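Local coordinates for UPF0098 protein YbcL (Escherichia coli, PDB 1FUX), which is of unknown function but belongs to the phosphatidylethanolamine-binding protein (PEBP) family, with homology to a Raf kinase inhibitor protein, and forms periplasmic homodimers, at the interface of chains A and B. Residues are numbered along the deposited sequence; one frame, centred on the assembly and turned at random. Chains: chain A/B, Hypothetical 19.5 KDA protein IN emre-rus intergenic region.

Contact 1: the interface of chains A and B. Residues chain A 59, 61-63, 100; chain B 64, 139, 141-142.
B:Ala141, in the first turn of helix 140-150, sets its methyl group against A:Asp100 and the indole of A:Trp63 in the homodimer interface of this PEBP-family protein. A:Thr59 to A:Gly62 belong to the loop that follows the family's DPDAP motif, and A:Trp63 opens strand 63-72. CB of B:Ala141 lies 3.5 Å from the carboxylate carbon CG of A:Asp100. It also approaches CE3 of A:Trp63 (3.7 Å), near the margin of the indole face whose centre is overlaid from the same side by CB of A:Asp100, at a height of 3.3 Å. The aspartate thus packs on its own chain's tryptophan while both meet the alanine. CG2 of A:Thr59 meets the rim of that indole in plane and touches the carbonyl oxygen of B:Ala141. B:Leu142 runs alongside A:Trp63 in the same direction, its CB and CD1 reaching the ring at CH2.

Polar contacts flank this packing. B:Ser139 caps the helix: OG accepts the backbone N-H of B:Leu142 and gives its own hydrogen to the backbone O of A:Asp100 (2.9 Å), in the carbonyl plane and on a lone pair. With chi1 at 69°, OG sits between its backbone N and carbonyl carbon, where it can serve both partners. Water 2 joins the same carbonyl to B:Ser139 N, and water 1 connects A:Asp100 OD1 with B:Ala141 N, so the carboxylate reaches the helix start through solvent.

At the other flank B:Trp64 NE1 donates to A:Ser61 OG (2.9 Å, 149° at H), the hydroxyl lying close to the indole plane. A:Thr59 OG1 braces this loop by accepting A:Ser61 N and donating to A:Gly62 O. Exchanging B:Trp64 for a leucine would remove the indole N-H and would probably leave A:Ser61 OG without this cross-chain donor, its hydroxyl freer to turn.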
ATOM      1  N   THR A  59      -6.931   6.508   2.473  1.00 12.43           N
ATOM      2  CA  THR A  59      -5.629   6.698   1.795  1.00 10.68           C
ATOM      3  C   THR A  59      -5.710   6.416   0.313  1.00 11.56           C
ATOM      4  O   THR A  59      -4.834   6.932  -0.404  1.00 12.72           O
ATOM      5  CB  THR A  59      -4.583   5.703   2.355  1.00  9.58           C
ATOM      6  OG1 THR A  59      -5.177   4.427   1.958  1.00 11.36           O
ATOM      7  CG2 THR A  59      -4.323   5.724   3.841  1.00 10.20           C
ATOM      8  N   SER A  61      -5.797   3.260  -0.722  1.00 10.97           N
ATOM      9  CA  SER A  61      -5.349   1.869  -0.851  1.00  8.63           C
ATOM     10  C   SER A  61      -5.479   1.120   0.487  1.00 10.59           C
ATOM     11  O   SER A  61      -4.892   0.034   0.574  1.00  9.43           O
ATOM     12  CB  SER A  61      -3.858   1.768  -1.221  1.00 10.34           C
ATOM     13  OG  SER A  61      -2.995   2.461  -0.309  1.00  9.59           O
ATOM     14  N   GLY A  62      -6.307   1.620   1.378  1.00 11.51           N
ATOM     15  CA  GLY A  62      -6.501   1.009   2.705  1.00 11.58           C
ATOM     16  C   GLY A  62      -5.176   1.111   3.480  1.00 14.03           C
ATOM     17  O   GLY A  62      -4.402   2.039   3.227  1.00 11.02           O
ATOM     18  N   TRP A  63      -4.908   0.151   4.349  1.00 10.93           N
ATOM     19  CA  TRP A  63      -3.704   0.189   5.187  1.00 10.56           C
ATOM     20  C   TRP A  63      -3.307  -1.236   5.538  1.00  9.99           C
ATOM     21  O   TRP A  63      -4.096  -2.011   6.061  1.00 10.19           O
ATOM     22  CB  TRP A  63      -3.985   0.997   6.455  1.00 10.12           C
ATOM     23  CG  TRP A  63      -2.694   1.392   7.156  1.00 12.41           C
ATOM     24  CD1 TRP A  63      -2.007   0.664   8.079  1.00 12.76           C
ATOM     25  CD2 TRP A  63      -1.968   2.606   6.943  1.00 12.76           C
ATOM     26  NE1 TRP A  63      -0.860   1.346   8.459  1.00 12.28           N
ATOM     27  CE2 TRP A  63      -0.852   2.563   7.805  1.00 11.87           C
ATOM     28  CE3 TRP A  63      -2.183   3.738   6.149  1.00  9.90           C
ATOM     29  CZ2 TRP A  63       0.077   3.609   7.894  1.00 13.24           C
ATOM     30  CZ3 TRP A  63      -1.253   4.772   6.235  1.00 11.64           C
ATOM     31  CH2 TRP A  63      -0.148   4.707   7.088  1.00 11.59           C
ATOM     32  N   ASP A 100       2.354  -0.543   6.314  1.00 10.89           N
ATOM     33  CA  ASP A 100       2.209   0.813   5.772  1.00 11.05           C
ATOM     34  C   ASP A 100       2.760   1.843   6.698  1.00 11.45           C
ATOM     35  O   ASP A 100       3.084   2.976   6.300  1.00 10.97           O
ATOM     36  CB  ASP A 100       0.763   1.096   5.331  1.00 12.02           C
ATOM     37  CG  ASP A 100       0.458   0.452   3.981  1.00 11.92           C
ATOM     38  OD1 ASP A 100       1.432   0.182   3.226  1.00 11.64           O
ATOM     39  OD2 ASP A 100      -0.737   0.212   3.694  1.00 11.99           O
TER
ATOM     40  N   TRP B  64       0.881   1.010  -5.980  1.00 12.11           N
ATOM     41  CA  TRP B  64       1.370   2.396  -6.074  1.00 11.02           C
ATOM     42  C   TRP B  64       2.652   2.427  -6.929  1.00 11.13           C
ATOM     43  O   TRP B  64       3.681   1.821  -6.613  1.00 11.84           O
ATOM     44  CB  TRP B  64       1.846   2.859  -4.678  1.00  9.08           C
ATOM     45  CG  TRP B  64       0.701   3.122  -3.746  1.00 10.92           C
ATOM     46  CD1 TRP B  64       0.295   2.363  -2.687  1.00 11.29           C
ATOM     47  CD2 TRP B  64      -0.196   4.237  -3.823  1.00 10.95           C
ATOM     48  NE1 TRP B  64      -0.826   2.926  -2.107  1.00 10.50           N
ATOM     49  CE2 TRP B  64      -1.121   4.098  -2.774  1.00 10.46           C
ATOM     50  CE3 TRP B  64      -0.283   5.356  -4.664  1.00 12.73           C
ATOM     51  CZ2 TRP B  64      -2.094   5.045  -2.508  1.00 13.48           C
ATOM     52  CZ3 TRP B  64      -1.267   6.289  -4.429  1.00 16.27           C
ATOM     53  CH2 TRP B  64      -2.197   6.126  -3.364  1.00 17.40           C
ATOM     54  N   SER B 139       5.418   4.807   2.772  1.00 11.47           N
ATOM     55  CA  SER B 139       4.619   3.965   1.891  1.00  9.43           C
ATOM     56  C   SER B 139       3.632   4.783   1.052  1.00 10.59           C
ATOM     57  O   SER B 139       3.320   5.928   1.414  1.00  9.81           O
ATOM     58  CB  SER B 139       3.824   2.943   2.705  1.00 11.08           C
ATOM     59  OG  SER B 139       2.814   3.573   3.472  1.00 10.93           O
ATOM     60  N   ALA B 141       0.438   4.246   0.920  1.00  9.22           N
ATOM     61  CA  ALA B 141      -0.706   4.561   1.776  1.00  9.52           C
ATOM     62  C   ALA B 141      -0.458   5.724   2.720  1.00 10.21           C
ATOM     63  O   ALA B 141      -1.410   6.504   2.917  1.00 10.35           O
ATOM     64  CB  ALA B 141      -1.018   3.282   2.629  1.00 11.15           C
ATOM     65  N   LEU B 142       0.754   5.822   3.283  1.00  8.31           N
ATOM     66  CA  LEU B 142       1.040   6.943   4.186  1.00 10.82           C
ATOM     67  C   LEU B 142       0.975   8.267   3.442  1.00 10.00           C
ATOM     68  O   LEU B 142       0.345   9.194   3.905  1.00 12.83           O
ATOM     69  CB  LEU B 142       2.416   6.716   4.837  1.00 13.03           C
ATOM     70  CG  LEU B 142       2.887   7.902   5.723  1.00 15.49           C
ATOM     71  CD1 LEU B 142       1.903   8.139   6.873  1.00 16.47           C
ATOM     72  CD2 LEU B 142       4.300   7.675   6.219  1.00 17.45           C
TER
HETATM   73  O   HOH W   1       1.251   1.490   0.786  1.00 11.59           O
HETATM   74  O   HOH W   2       5.521   4.235   5.445  1.00 13.64           O

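Contact 2: the interface of chains A and B. Residues chain A 139, 141-142, 145; chain B 59, 62-63, 100.
The start of helix 140-148 in chain A, with A:Ser139 just ahead of it, meets three pieces of chain B: the loop of B:Thr59 and B:Gly62, the beginning of strand 63-72 at B:Trp63, and the loop carrying B:Asp100. A:Ala141 stands at their junction. Its CB approaches CE3 of B:Trp63 (3.6 Å), OD2 of B:Asp100 (3.4 Å) and the carbonyl oxygen of B:Gly62, and is hemmed in by an aromatic ring, a carboxylate and a backbone carbonyl.

The indole of B:Trp63 is brought to the helix by a side chain whose CG lies opposite the backbone N (chi1 -161°). CB of B:Asp100 rests over the ring centre, and CG2 of B:Thr59 abuts its edge in plane, so groups of chain B would restrict the ring's movement. The far end of the six-membered ring serves chain A: CZ3 faces the peptide joining A:Ala141 to A:Leu142, while CH2 meets CB of A:Leu142 at 4.0 Å. A:Leu142 and B:Trp63 extend side by side in one direction. CB of A:Tyr145, a poorly ordered residue, also approaches CG2 of B:Thr59.

A:Ser139 OG donates to the backbone O of B:Asp100 over a longish 3.2 Å, in the carbonyl plane and toward a lone pair. The same hydroxyl oxygen accepts A:Leu142 N, making A:Ser139 the helix N-cap. Two waters reinforce the join: water 4 bridges A:Ser139 N and B:Asp100 O, and water 3 bridges A:Ala141 N and B:Asp100 OD1 (2.8 Å to the carboxylate oxygen). Within chain B, B:Thr59 OG1 donates to B:Gly62 O at 2.7 Å, which ties the loop together beneath the alanine methyl.

In the fold, the B:Thr59 to B:Gly62 loop leads from the DPDAP motif, which in PEBP-family proteins helps line the anion-binding pocket, into strand 63-72, so the partner's helix probably docks beside that pocket.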
ATOM      1  N   SER A 139       6.621  -4.703   0.080  1.00 13.27           N
ATOM      2  CA  SER A 139       5.418  -3.962   0.454  1.00 10.87           C
ATOM      3  C   SER A 139       4.210  -4.873   0.653  1.00 11.17           C
ATOM      4  O   SER A 139       4.153  -5.994   0.127  1.00 12.75           O
ATOM      5  CB  SER A 139       5.040  -2.971  -0.682  1.00 12.81           C
ATOM      6  OG  SER A 139       4.597  -3.725  -1.799  1.00 11.73           O
ATOM      7  N   ALA A 141       1.318  -4.731  -0.835  1.00 11.10           N
ATOM      8  CA  ALA A 141       0.824  -5.148  -2.156  1.00 11.84           C
ATOM      9  C   ALA A 141       1.598  -6.291  -2.772  1.00 11.50           C
ATOM     10  O   ALA A 141       1.031  -7.190  -3.432  1.00 12.31           O
ATOM     11  CB  ALA A 141       0.831  -3.933  -3.107  1.00 11.72           C
ATOM     12  N   LEU A 142       2.940  -6.235  -2.663  1.00 12.14           N
ATOM     13  CA  LEU A 142       3.791  -7.268  -3.219  1.00 15.75           C
ATOM     14  C   LEU A 142       3.509  -8.590  -2.531  1.00 18.52           C
ATOM     15  O   LEU A 142       3.348  -9.634  -3.176  1.00 17.33           O
ATOM     16  CB  LEU A 142       5.282  -6.933  -3.134  1.00 16.67           C
ATOM     17  CG  LEU A 142       6.250  -8.027  -3.637  1.00 20.35           C
ATOM     18  CD1 LEU A 142       5.858  -8.469  -5.047  1.00 20.33           C
ATOM     19  CD2 LEU A 142       7.709  -7.568  -3.582  1.00 17.93           C
ATOM     20  N   TYR A 145       0.126  -9.817  -3.629  1.00 21.40           N
ATOM     21  CA  TYR A 145       0.187 -10.365  -4.970  1.00 24.92           C
ATOM     22  C   TYR A 145       0.521 -11.846  -4.845  1.00 26.30           C
ATOM     23  O   TYR A 145      -0.234 -12.679  -5.357  1.00 27.08           O
ATOM     24  CB  TYR A 145       1.278  -9.647  -5.784  1.00 28.47           C
ATOM     25  CG  TYR A 145       1.228 -10.108  -7.233  1.00 33.06           C
ATOM     26  CD1 TYR A 145       0.349  -9.504  -8.117  1.00 36.40           C
ATOM     27  CD2 TYR A 145       2.037 -11.128  -7.699  1.00 35.07           C
ATOM     28  CE1 TYR A 145       0.281  -9.919  -9.443  1.00 37.57           C
ATOM     29  CE2 TYR A 145       1.982 -11.543  -9.022  1.00 36.89           C
ATOM     30  CZ  TYR A 145       1.093 -10.934  -9.879  1.00 38.31           C
ATOM     31  OH  TYR A 145       1.039 -11.332 -11.202  1.00 41.78           O
TER
ATOM     32  N   THR B  59      -3.923  -7.412  -5.822  1.00 18.69           N
ATOM     33  CA  THR B  59      -3.141  -7.584  -4.598  1.00 15.10           C
ATOM     34  C   THR B  59      -3.980  -7.454  -3.353  1.00 15.67           C
ATOM     35  O   THR B  59      -3.498  -7.818  -2.283  1.00 16.20           O
ATOM     36  CB  THR B  59      -2.066  -6.446  -4.540  1.00 13.55           C
ATOM     37  OG1 THR B  59      -2.858  -5.265  -4.532  1.00 14.51           O
ATOM     38  CG2 THR B  59      -1.112  -6.416  -5.711  1.00 14.06           C
ATOM     39  N   GLY B  62      -4.431  -2.740  -4.738  1.00 12.13           N
ATOM     40  CA  GLY B  62      -3.952  -2.050  -5.989  1.00 11.75           C
ATOM     41  C   GLY B  62      -2.425  -2.105  -5.981  1.00 10.66           C
ATOM     42  O   GLY B  62      -1.742  -2.921  -5.342  1.00 11.40           O
ATOM     43  N   TRP B  63      -1.821  -1.103  -6.624  1.00 13.41           N
ATOM     44  CA  TRP B  63      -0.387  -0.929  -6.718  1.00 11.84           C
ATOM     45  C   TRP B  63       0.003   0.546  -6.844  1.00 13.49           C
ATOM     46  O   TRP B  63      -0.493   1.245  -7.718  1.00 12.70           O
ATOM     47  CB  TRP B  63       0.186  -1.639  -7.940  1.00 14.72           C
ATOM     48  CG  TRP B  63       1.647  -1.885  -7.897  1.00 13.86           C
ATOM     49  CD1 TRP B  63       2.679  -1.131  -8.400  1.00 13.64           C
ATOM     50  CD2 TRP B  63       2.241  -3.041  -7.295  1.00 15.01           C
ATOM     51  NE1 TRP B  63       3.873  -1.751  -8.132  1.00 15.62           N
ATOM     52  CE2 TRP B  63       3.628  -2.940  -7.478  1.00 15.91           C
ATOM     53  CE3 TRP B  63       1.700  -4.154  -6.621  1.00 14.80           C
ATOM     54  CZ2 TRP B  63       4.519  -3.907  -7.008  1.00 16.80           C
ATOM     55  CZ3 TRP B  63       2.595  -5.130  -6.202  1.00 15.26           C
ATOM     56  CH2 TRP B  63       3.986  -4.972  -6.341  1.00 14.44           C
ATOM     57  N   ASP B 100       5.338   0.594  -4.628  1.00 12.15           N
ATOM     58  CA  ASP B 100       5.147  -0.803  -4.262  1.00 13.69           C
ATOM     59  C   ASP B 100       6.203  -1.753  -4.786  1.00 14.89           C
ATOM     60  O   ASP B 100       6.321  -2.899  -4.328  1.00 15.11           O
ATOM     61  CB  ASP B 100       3.755  -1.331  -4.556  1.00 12.29           C
ATOM     62  CG  ASP B 100       2.775  -0.863  -3.513  1.00 14.12           C
ATOM     63  OD1 ASP B 100       3.093  -0.552  -2.323  1.00 16.82           O
ATOM     64  OD2 ASP B 100       1.587  -0.702  -3.875  1.00 12.87           O
TER
HETATM   65  O   HOH W   3       1.679  -1.838  -0.332  1.00 11.76           O
HETATM   66  O   HOH W   4       7.947  -4.009  -2.346  1.00 19.82           O

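Contacts 1 and 2 are twins under the two-fold axis of the homodimer, and the centres of their C-alpha atoms lie about 10 Å apart. Each subunit offers the capping serine 139 and helix residues 141 and 142 to one contact and residues 59, 62, 63 and 100 to the other, so the same surface elements are used twice with the chains exchanged. Contact 1 also involves A:Ser61 and B:Trp64, contact 2 A:Tyr145. Both patches belong to one interface, and the reciprocal docking of helix into loop so near the axis probably lets them support each other.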